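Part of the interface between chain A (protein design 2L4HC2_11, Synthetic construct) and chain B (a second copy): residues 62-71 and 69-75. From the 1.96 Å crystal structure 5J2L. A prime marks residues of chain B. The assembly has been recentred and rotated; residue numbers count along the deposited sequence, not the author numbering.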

# COMPACT_ATOMS: atom_id res chain seq x y z
N GLU A 62 -3.72 -4.37 4.26
CA GLU A 62 -4.94 -3.99 4.95
C GLU A 62 -5.62 -2.82 4.26
O GLU A 62 -6.84 -2.81 4.10
N GLN A 63 -4.83 -1.84 3.84
CA GLN A 63 -5.38 -0.68 3.15
C GLN A 63 -6.08 -1.10 1.88
O GLN A 63 -7.20 -0.66 1.59
N SER A 64 -5.41 -1.94 1.13
CA SER A 64 -5.88 -2.48 -0.12
C SER A 64 -7.23 -3.17 0.05
O SER A 64 -8.16 -2.91 -0.71
N GLU A 65 -7.34 -4.02 1.07
CA GLU A 65 -8.60 -4.73 1.31
C GLU A 65 -9.72 -3.77 1.68
O GLU A 65 -10.85 -3.95 1.22
N LYS A 66 -9.41 -2.72 2.44
CA LYS A 66 -10.45 -1.75 2.76
C LYS A 66 -10.89 -1.00 1.53
O LYS A 66 -12.09 -0.73 1.37
N LEU A 67 -9.96 -0.69 0.63
CA LEU A 67 -10.36 0.02 -0.57
C LEU A 67 -11.23 -0.88 -1.43
O LEU A 67 -12.16 -0.40 -2.08
N ARG A 68 -10.93 -2.18 -1.43
CA ARG A 68 -11.70 -3.15 -2.19
C ARG A 68 -13.15 -3.13 -1.72
O ARG A 68 -14.07 -3.13 -2.53
N GLU A 69 -13.32 -3.07 -0.39
CA GLU A 69 -14.64 -3.01 0.24
C GLU A 69 -15.41 -1.75 -0.18
O GLU A 69 -16.60 -1.84 -0.52
N ILE A 70 -14.73 -0.61 -0.16
CA ILE A 70 -15.32 0.65 -0.55
C ILE A 70 -15.78 0.57 -1.98
O ILE A 70 -16.90 0.95 -2.30
N ILE A 71 -14.92 0.05 -2.84
CA ILE A 71 -15.27 -0.08 -4.24
C ILE A 71 -16.51 -0.93 -4.43
O ILE A 71 -17.40 -0.55 -5.20
N GLU B 69 -3.34 7.40 -4.99
CA GLU B 69 -4.02 7.80 -6.21
C GLU B 69 -5.40 7.18 -6.32
O GLU B 69 -6.35 7.86 -6.74
N ILE B 70 -5.53 5.91 -5.95
CA ILE B 70 -6.82 5.24 -5.97
C ILE B 70 -7.78 5.93 -5.02
O ILE B 70 -8.93 6.18 -5.36
N ILE B 71 -7.29 6.25 -3.82
CA ILE B 71 -8.10 6.96 -2.83
C ILE B 71 -8.60 8.29 -3.40
O ILE B 71 -9.78 8.64 -3.26
N GLU B 72 -7.70 9.02 -4.04
CA GLU B 72 -8.03 10.32 -4.62
C GLU B 72 -9.15 10.18 -5.64
O GLU B 72 -10.09 10.99 -5.67
N GLU B 73 -9.06 9.15 -6.46
CA GLU B 73 -10.05 8.94 -7.49
C GLU B 73 -11.40 8.55 -6.90
O GLU B 73 -12.44 9.01 -7.38
N LEU B 74 -11.38 7.72 -5.85
CA LEU B 74 -12.62 7.28 -5.23
C LEU B 74 -13.33 8.47 -4.58
O LEU B 74 -14.56 8.55 -4.61
N GLU B 75 -12.55 9.40 -4.02
CA GLU B 75 -13.13 10.59 -3.41
C GLU B 75 -13.78 11.46 -4.47
O GLU B 75 -14.82 12.07 -4.23

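Two helical segments, one from each copy of the designed protein, run side by side in the same general direction, with 21° between their N-to-C directions. Their axes come no closer than 11.4 Å. Side chains meet across that gap, and the contact is almost wholly apolar. Together the two stretches bury 286 Å². Leu74′, Leu67 and Ile71′ account for most of it.

Leu67 is the main contributor from chain A. Its CA-to-CB bond points toward the other helix, and its CA lies 7.6 Å from the CA of Ile71′. The side chain is in the m, t rotamer, and both methyl groups touch Ile71′. CD2 of Leu67 packs 3.8 Å from CG1 of Ile71′ and 4.1 Å from CD1 of Leu74′. CD1 of Leu67 meets CG2 of Ile70′ at 4.2 Å. Ile70′ points toward chain A and is also m, t. One leucine thus touches three residues of chain B.

Leu74′ plays the matching part on the other helix. It also points toward its partner and also adopts m, t. It covers slightly more surface than Leu67. Besides Leu67, it reaches two isoleucines of chain A. CD2 of Leu74′ lies 3.8 Å from CG1 of Ile71, and CD1 of Leu74′ lies 4.3 Å from CG2 of Ile70. Ile70 points toward chain B, whereas the CA-to-CB bond of Ile71 points sideways and the end of the side chain comes nearer. Both are m at chi1 and t at chi2.

Ile71′ likewise starts sideways, and the end of its side chain comes nearer to chain A. It has the same m, t rotamer. Its CG1 packs on Leu67, while its CD1 extends to Gln63 and approaches NE2 of that residue at 3.7 Å. This is a van der Waals contact, since a methyl group cannot accept a hydrogen bond. Gln63 has chi1 and chi2 both t, so its chain is extended through CD. Its CA-to-CB bond points sideways, but its end comes nearer to chain B. Its NE2 is hydrogen-bonded elsewhere in the structure, so the buried amide nitrogen is not left unsatisfied.

No hydrogen bond or salt bridge joins the two stretches. The charged side chains lie outside the contact. On chain A, NZ of Lys66 donates to OE1 of Glu69 at 2.9 Å, a salt bridge within one helix. A longer pairing, 4.0 Å, links NE of Arg68 with OE2 of Glu65. The CA-to-CB bond of Arg68 points away from the chain B stretch.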

# COMPACT_ATOMS: atom_id res chain seq x y z
CB GLU A 62 -4.66 -3.66 6.42
CG GLU A 62 -4.30 -4.87 7.28
CD GLU A 62 -4.06 -4.53 8.73
OE1 GLU A 62 -3.82 -3.38 9.04
OE2 GLU A 62 -4.14 -5.42 9.54
CB GLN A 63 -4.30 0.37 2.88
CG GLN A 63 -4.84 1.59 2.16
CD GLN A 63 -3.86 2.74 2.11
OE1 GLN A 63 -2.77 2.65 1.54
NE2 GLN A 63 -4.28 3.84 2.72
CB SER A 64 -4.82 -3.42 -0.66
OG SER A 64 -5.21 -3.99 -1.86
CB GLU A 65 -8.42 -5.80 2.37
CG GLU A 65 -7.54 -6.95 1.90
CD GLU A 65 -8.10 -7.64 0.67
OE1 GLU A 65 -9.27 -7.93 0.66
OE2 GLU A 65 -7.35 -7.87 -0.25
CB LYS A 66 -10.01 -0.79 3.86
CG LYS A 66 -10.07 -1.43 5.24
CD LYS A 66 -11.53 -1.71 5.59
CE LYS A 66 -11.69 -2.51 6.87
NZ LYS A 66 -13.13 -2.84 7.12
CB LEU A 67 -9.14 0.52 -1.35
CG LEU A 67 -8.33 1.60 -0.65
CD1 LEU A 67 -7.14 1.99 -1.52
CD2 LEU A 67 -9.24 2.77 -0.34
CB ARG A 68 -11.07 -4.53 -2.09
CG ARG A 68 -11.71 -5.64 -2.91
CD ARG A 68 -10.91 -6.90 -2.83
NE ARG A 68 -9.56 -6.70 -3.37
CZ ARG A 68 -9.23 -6.71 -4.68
NH1 ARG A 68 -10.13 -6.97 -5.60
NH2 ARG A 68 -8.00 -6.46 -5.09
CB GLU A 69 -14.51 -3.07 1.77
CG GLU A 69 -14.07 -4.43 2.30
CD GLU A 69 -13.84 -4.49 3.80
OE1 GLU A 69 -14.08 -3.52 4.48
OE2 GLU A 69 -13.42 -5.53 4.26
CB ILE A 70 -14.34 1.83 -0.35
CG1 ILE A 70 -14.09 2.05 1.14
CG2 ILE A 70 -14.87 3.09 -1.02
CD1 ILE A 70 -12.94 2.98 1.44
CB ILE A 71 -14.09 -0.62 -5.06
CG1 ILE A 71 -12.99 0.45 -5.11
CG2 ILE A 71 -14.56 -1.03 -6.44
CD1 ILE A 71 -11.67 -0.05 -5.64
CB GLU B 69 -3.17 7.44 -7.43
CG GLU B 69 -1.89 8.26 -7.54
CD GLU B 69 -1.07 7.97 -8.78
OE1 GLU B 69 -1.45 7.12 -9.55
OE2 GLU B 69 -0.07 8.62 -8.94
CB ILE B 70 -6.68 3.74 -5.66
CG1 ILE B 70 -5.92 3.06 -6.79
CG2 ILE B 70 -8.06 3.13 -5.47
CD1 ILE B 70 -5.47 1.65 -6.48
CB ILE B 71 -7.29 7.19 -1.52
CG1 ILE B 71 -7.03 5.87 -0.83
CG2 ILE B 71 -8.03 8.13 -0.59
CD1 ILE B 71 -6.02 5.96 0.27
CB GLU B 72 -6.79 10.94 -5.26
CG GLU B 72 -6.99 12.35 -5.80
CD GLU B 72 -7.17 13.37 -4.70
OE1 GLU B 72 -6.80 13.06 -3.58
OE2 GLU B 72 -7.64 14.45 -4.96
CB GLU B 73 -9.55 7.90 -8.48
CG GLU B 73 -8.35 8.37 -9.30
CD GLU B 73 -8.63 9.57 -10.16
OE1 GLU B 73 -9.56 9.52 -10.94
OE2 GLU B 73 -7.93 10.55 -10.03
CB LEU B 74 -12.35 6.17 -4.20
CG LEU B 74 -11.86 4.84 -4.77
CD1 LEU B 74 -11.53 3.90 -3.61
CD2 LEU B 74 -12.91 4.24 -5.68
CB GLU B 75 -12.09 11.41 -2.64
CG GLU B 75 -11.60 10.80 -1.33
CD GLU B 75 -10.59 11.68 -0.64
OE1 GLU B 75 -9.63 12.06 -1.27
OE2 GLU B 75 -10.79 12.02 0.51